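Local coordinates for protein extracellular sialidase/neuraminidase, putative (Aspergillus fumigatus, PDB 2XZI) that hydrolyses terminal sialic acid residues, with a preference for the deaminated sugar KDN, as an extracellular fungal sialidase (KDNase), at residues A269-L281 with T291-R303. Sequence-based numbering, arbitrary orientation.
Sequences AGLPDPACQGSVL and TIFLNSASGTSRR. With KDM (deamino-alpha-neuraminic acid), chain D; KDM (deamino-alpha-neuraminic acid), chain C.
Arg302 reaches past Cys276 to a bound sugar, a case of a propeller blade delivering a binding residue from its loops, consistent with the arginine triad of sialidases, completed by Arg39 and Arg245. With the arginine extended from CG to NE, NH1 and NH2 hold the carboxylate of one deamino-alpha-neuraminic acid in a bidentate pair, in the guanidinium plane, NH1 to O1A at 2.9 Å and NH2 to O1B at 2.8 Å. NH2 also donates to Ala275 O (3.1 Å), and Cys276 SG, anti to its own backbone N (chi1 -176°), lies over one guanidinium face. Together these contacts should limit rotation of the group. O8 of the second sugar lies over the opposite face, and that sugar's carboxylate takes the backbone N-H of Arg302, while Arg303 NE binds its O4.

In a second polar cluster, Asn295 ND2 spends one N-H on Pro272 O (3.0 Å, 173°) and the other on the anti lone pair of Asp273 OD2 (2.8 Å), amide and carboxylate lying nearly coplanar. Asp273 OD1 receives Cys276 N in an Asx motif, and a salt bridge from Arg252 to OD2 should help keep the carboxylate ionised.

Apolar packing fills in around both polar sites. Leu271 CD1 sits over one face of the Phe293 ring, offset toward its rim, the ring edge meets Val280 CB, and Pro274 CG rests on Arg302 CG (4.0 Å).

Backbone pairing supplies the frame: Ser279 with Leu294 and Leu281 with Ile292 are antiparallel hydrogen-bonded pairs enclosing the non-hydrogen-bonded pair Val280 with Phe293. Strands 279-284 and 290-294 form the hairpin that begins a four-stranded beta-propeller blade; strand 305-310 pairs with 290-294 on its other side, while Val280 packs against strand 230-234 and Cys276 touches Tyr338 of strand 334-343.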
# COMPACT_ATOMS: atom_id res chain seq x y z
N ALA A 269 14.89 7.21 14.63
CA ALA A 269 14.43 8.35 15.42
C ALA A 269 14.05 9.55 14.55
O ALA A 269 13.39 10.49 15.02
CB ALA A 269 15.49 8.74 16.46
N GLY A 270 14.44 9.51 13.27
CA GLY A 270 14.10 10.57 12.31
C GLY A 270 12.70 10.40 11.72
O GLY A 270 12.21 11.31 11.03
N LEU A 271 12.06 9.26 11.99
CA LEU A 271 10.77 8.91 11.39
C LEU A 271 9.71 8.48 12.42
O LEU A 271 9.43 7.29 12.58
CB LEU A 271 10.95 7.82 10.32
CG LEU A 271 11.85 8.12 9.12
CD1 LEU A 271 12.01 6.86 8.26
CD2 LEU A 271 11.34 9.33 8.30
N PRO A 272 9.14 9.46 13.15
CA PRO A 272 8.04 9.16 14.06
C PRO A 272 6.89 8.48 13.31
O PRO A 272 6.67 8.74 12.13
CB PRO A 272 7.65 10.55 14.59
CG PRO A 272 8.10 11.50 13.53
CD PRO A 272 9.39 10.91 13.03
N ASP A 273 6.19 7.59 14.01
CA ASP A 273 5.09 6.84 13.41
C ASP A 273 4.13 6.46 14.53
O ASP A 273 4.59 6.13 15.64
CB ASP A 273 5.64 5.59 12.73
CG ASP A 273 4.55 4.80 12.01
OD1 ASP A 273 3.89 3.97 12.66
OD2 ASP A 273 4.34 5.05 10.80
N PRO A 274 2.81 6.48 14.28
CA PRO A 274 1.83 6.21 15.34
C PRO A 274 1.36 4.75 15.35
O PRO A 274 0.28 4.47 15.82
CB PRO A 274 0.67 7.15 14.96
CG PRO A 274 0.69 7.07 13.42
CD PRO A 274 2.17 6.98 13.05
N ALA A 275 2.22 3.85 14.88
CA ALA A 275 1.85 2.45 14.64
C ALA A 275 0.79 2.40 13.52
O ALA A 275 -0.39 2.12 13.74
CB ALA A 275 1.35 1.76 15.94
N CYS A 276 1.26 2.70 12.31
CA CYS A 276 0.42 2.73 11.12
C CYS A 276 1.30 2.30 9.94
O CYS A 276 2.51 2.38 10.01
CB CYS A 276 -0.17 4.14 10.90
SG CYS A 276 -1.34 4.31 9.54
N GLN A 277 0.70 1.84 8.86
CA GLN A 277 1.43 1.54 7.64
C GLN A 277 2.04 2.82 7.02
O GLN A 277 1.54 3.92 7.24
CB GLN A 277 0.48 0.79 6.70
CG GLN A 277 1.03 0.41 5.32
CD GLN A 277 0.78 1.46 4.24
OE1 GLN A 277 0.51 2.62 4.53
NE2 GLN A 277 0.85 1.04 2.98
N GLY A 278 3.13 2.66 6.29
CA GLY A 278 3.73 3.73 5.51
C GLY A 278 4.05 3.21 4.13
O GLY A 278 3.72 2.05 3.80
N SER A 279 4.69 4.06 3.31
CA SER A 279 5.09 3.68 1.96
C SER A 279 6.46 4.29 1.65
O SER A 279 6.84 5.32 2.21
CB SER A 279 4.01 4.06 0.93
OG SER A 279 3.70 5.46 0.97
N VAL A 280 7.18 3.64 0.74
CA VAL A 280 8.53 4.05 0.37
C VAL A 280 8.69 3.80 -1.15
O VAL A 280 8.04 2.91 -1.69
CB VAL A 280 9.60 3.26 1.18
CG1 VAL A 280 9.65 1.77 0.77
CG2 VAL A 280 10.98 3.94 1.07
N LEU A 281 9.54 4.60 -1.80
CA LEU A 281 9.63 4.57 -3.26
C LEU A 281 11.04 4.95 -3.72
O LEU A 281 11.57 5.97 -3.31
CB LEU A 281 8.62 5.55 -3.87
CG LEU A 281 8.59 5.64 -5.39
CD1 LEU A 281 8.02 4.34 -5.97
CD2 LEU A 281 7.74 6.82 -5.87
N THR A 291 15.30 8.62 -2.60
CA THR A 291 14.30 7.71 -2.07
C THR A 291 13.25 8.60 -1.44
O THR A 291 13.58 9.60 -0.78
CB THR A 291 14.89 6.79 -0.98
OG1 THR A 291 16.02 6.07 -1.50
CG2 THR A 291 13.87 5.77 -0.52
N ILE A 292 11.99 8.25 -1.68
CA ILE A 292 10.82 8.96 -1.15
C ILE A 292 10.17 8.11 -0.05
O ILE A 292 10.07 6.88 -0.16
CB ILE A 292 9.76 9.24 -2.26
CG1 ILE A 292 10.39 9.67 -3.61
CG2 ILE A 292 8.71 10.24 -1.74
CD1 ILE A 292 11.24 10.96 -3.58
N PHE A 293 9.73 8.77 1.03
CA PHE A 293 9.03 8.09 2.12
C PHE A 293 7.76 8.87 2.49
O PHE A 293 7.76 10.11 2.45
CB PHE A 293 9.93 7.95 3.35
CG PHE A 293 9.28 7.20 4.48
CD1 PHE A 293 9.08 5.82 4.40
CD2 PHE A 293 8.82 7.88 5.61
CE1 PHE A 293 8.46 5.12 5.42
CE2 PHE A 293 8.19 7.18 6.65
CZ PHE A 293 8.01 5.79 6.55
N LEU A 294 6.70 8.15 2.84
CA LEU A 294 5.43 8.75 3.23
C LEU A 294 4.82 7.99 4.40
O LEU A 294 4.68 6.77 4.35
CB LEU A 294 4.46 8.70 2.05
CG LEU A 294 3.04 9.23 2.24
CD1 LEU A 294 2.95 10.67 2.73
CD2 LEU A 294 2.33 9.09 0.89
N ASN A 295 4.45 8.72 5.45
CA ASN A 295 3.72 8.15 6.58
C ASN A 295 3.10 9.29 7.36
O ASN A 295 3.19 10.46 6.95
CB ASN A 295 4.63 7.26 7.48
CG ASN A 295 5.37 8.04 8.57
OD1 ASN A 295 5.85 9.15 8.35
ND2 ASN A 295 5.47 7.44 9.76
N SER A 296 2.43 8.96 8.46
CA SER A 296 2.00 10.02 9.36
C SER A 296 3.14 10.30 10.34
O SER A 296 3.48 9.46 11.18
CB SER A 296 0.75 9.64 10.13
OG SER A 296 0.33 10.76 10.90
N ALA A 297 3.71 11.50 10.22
CA ALA A 297 4.91 11.91 10.97
C ALA A 297 4.55 12.36 12.38
O ALA A 297 4.72 13.54 12.75
CB ALA A 297 5.62 13.00 10.22
N SER A 298 4.07 11.41 13.17
CA SER A 298 3.59 11.67 14.51
C SER A 298 3.70 10.40 15.29
O SER A 298 3.50 9.30 14.76
CB SER A 298 2.12 12.09 14.48
OG SER A 298 1.56 12.14 15.78
N GLY A 299 3.99 10.54 16.58
CA GLY A 299 4.02 9.40 17.48
C GLY A 299 2.64 8.99 17.96
O GLY A 299 2.50 7.95 18.58
N THR A 300 1.62 9.80 17.68
CA THR A 300 0.28 9.54 18.21
C THR A 300 -0.89 9.57 17.20
O THR A 300 -1.88 8.86 17.39
CB THR A 300 -0.07 10.54 19.35
OG1 THR A 300 0.08 11.88 18.89
CG2 THR A 300 0.81 10.29 20.57
N SER A 301 -0.76 10.38 16.16
CA SER A 301 -1.87 10.66 15.25
C SER A 301 -1.59 10.13 13.85
O SER A 301 -0.44 10.16 13.39
CB SER A 301 -2.09 12.17 15.16
OG SER A 301 -3.12 12.48 14.23
N ARG A 302 -2.64 9.66 13.19
CA ARG A 302 -2.54 9.29 11.77
C ARG A 302 -2.75 10.48 10.85
O ARG A 302 -2.66 10.34 9.63
CB ARG A 302 -3.51 8.15 11.42
CG ARG A 302 -3.07 6.82 12.03
CD ARG A 302 -3.96 5.66 11.67
NE ARG A 302 -3.41 4.44 12.24
CZ ARG A 302 -3.80 3.20 11.95
NH1 ARG A 302 -4.77 2.98 11.06
NH2 ARG A 302 -3.21 2.17 12.54
N ARG A 303 -2.98 11.66 11.42
CA ARG A 303 -3.36 12.84 10.65
C ARG A 303 -2.20 13.82 10.46
O ARG A 303 -2.39 15.03 10.48
CB ARG A 303 -4.50 13.58 11.35
CG ARG A 303 -5.79 12.80 11.43
CD ARG A 303 -6.92 13.70 11.89
NE ARG A 303 -8.13 12.92 12.14
CZ ARG A 303 -9.22 13.39 12.76
NH1 ARG A 303 -9.29 14.64 13.20
NH2 ARG A 303 -10.26 12.58 12.93
C2 KDM D . -7.37 8.68 14.83
C1 KDM D . -5.86 8.39 14.62
C3 KDM D . -7.88 9.72 13.82
C4 KDM D . -7.95 9.14 12.39
C5 KDM D . -8.69 7.79 12.36
C6 KDM D . -8.09 6.82 13.40
C7 KDM D . -8.70 5.42 13.59
C8 KDM D . -7.90 4.62 14.66
C9 KDM D . -8.48 3.22 14.99
O5 KDM D . -8.61 7.21 11.05
O1A KDM D . -5.48 7.20 14.74
O1B KDM D . -5.12 9.37 14.35
O4 KDM D . -8.61 10.09 11.54
O6 KDM D . -8.15 7.46 14.72
O7 KDM D . -10.07 5.53 14.00
O8 KDM D . -6.53 4.49 14.25
O9 KDM D . -9.12 2.63 13.85
O2 KDM D . -7.58 9.18 16.16
C2 KDM C . -5.23 -2.10 10.85
C1 KDM C . -4.94 -0.64 11.18
C3 KDM C . -5.76 -2.23 9.41
C4 KDM C . -5.45 -3.61 8.76
C5 KDM C . -5.01 -4.70 9.74
C6 KDM C . -3.79 -4.19 10.56
C7 KDM C . -3.43 -5.11 11.73
C8 KDM C . -2.11 -4.65 12.38
C9 KDM C . -1.76 -5.52 13.58
O5 KDM C . -4.72 -5.94 9.05
O1A KDM C . -5.54 0.25 10.53
O1B KDM C . -4.13 -0.45 12.12
O4 KDM C . -6.62 -4.05 8.08
O6 KDM C . -3.99 -2.84 11.10
O7 KDM C . -4.48 -5.07 12.70
O8 KDM C . -1.02 -4.74 11.45
O9 KDM C . -1.49 -6.85 13.09
O2 KDM C . -6.23 -2.50 11.79
O HOH W 1 7.86 10.17 10.08
O HOH W 2 2.14 6.01 9.25
O HOH W 3 -2.32 4.58 14.90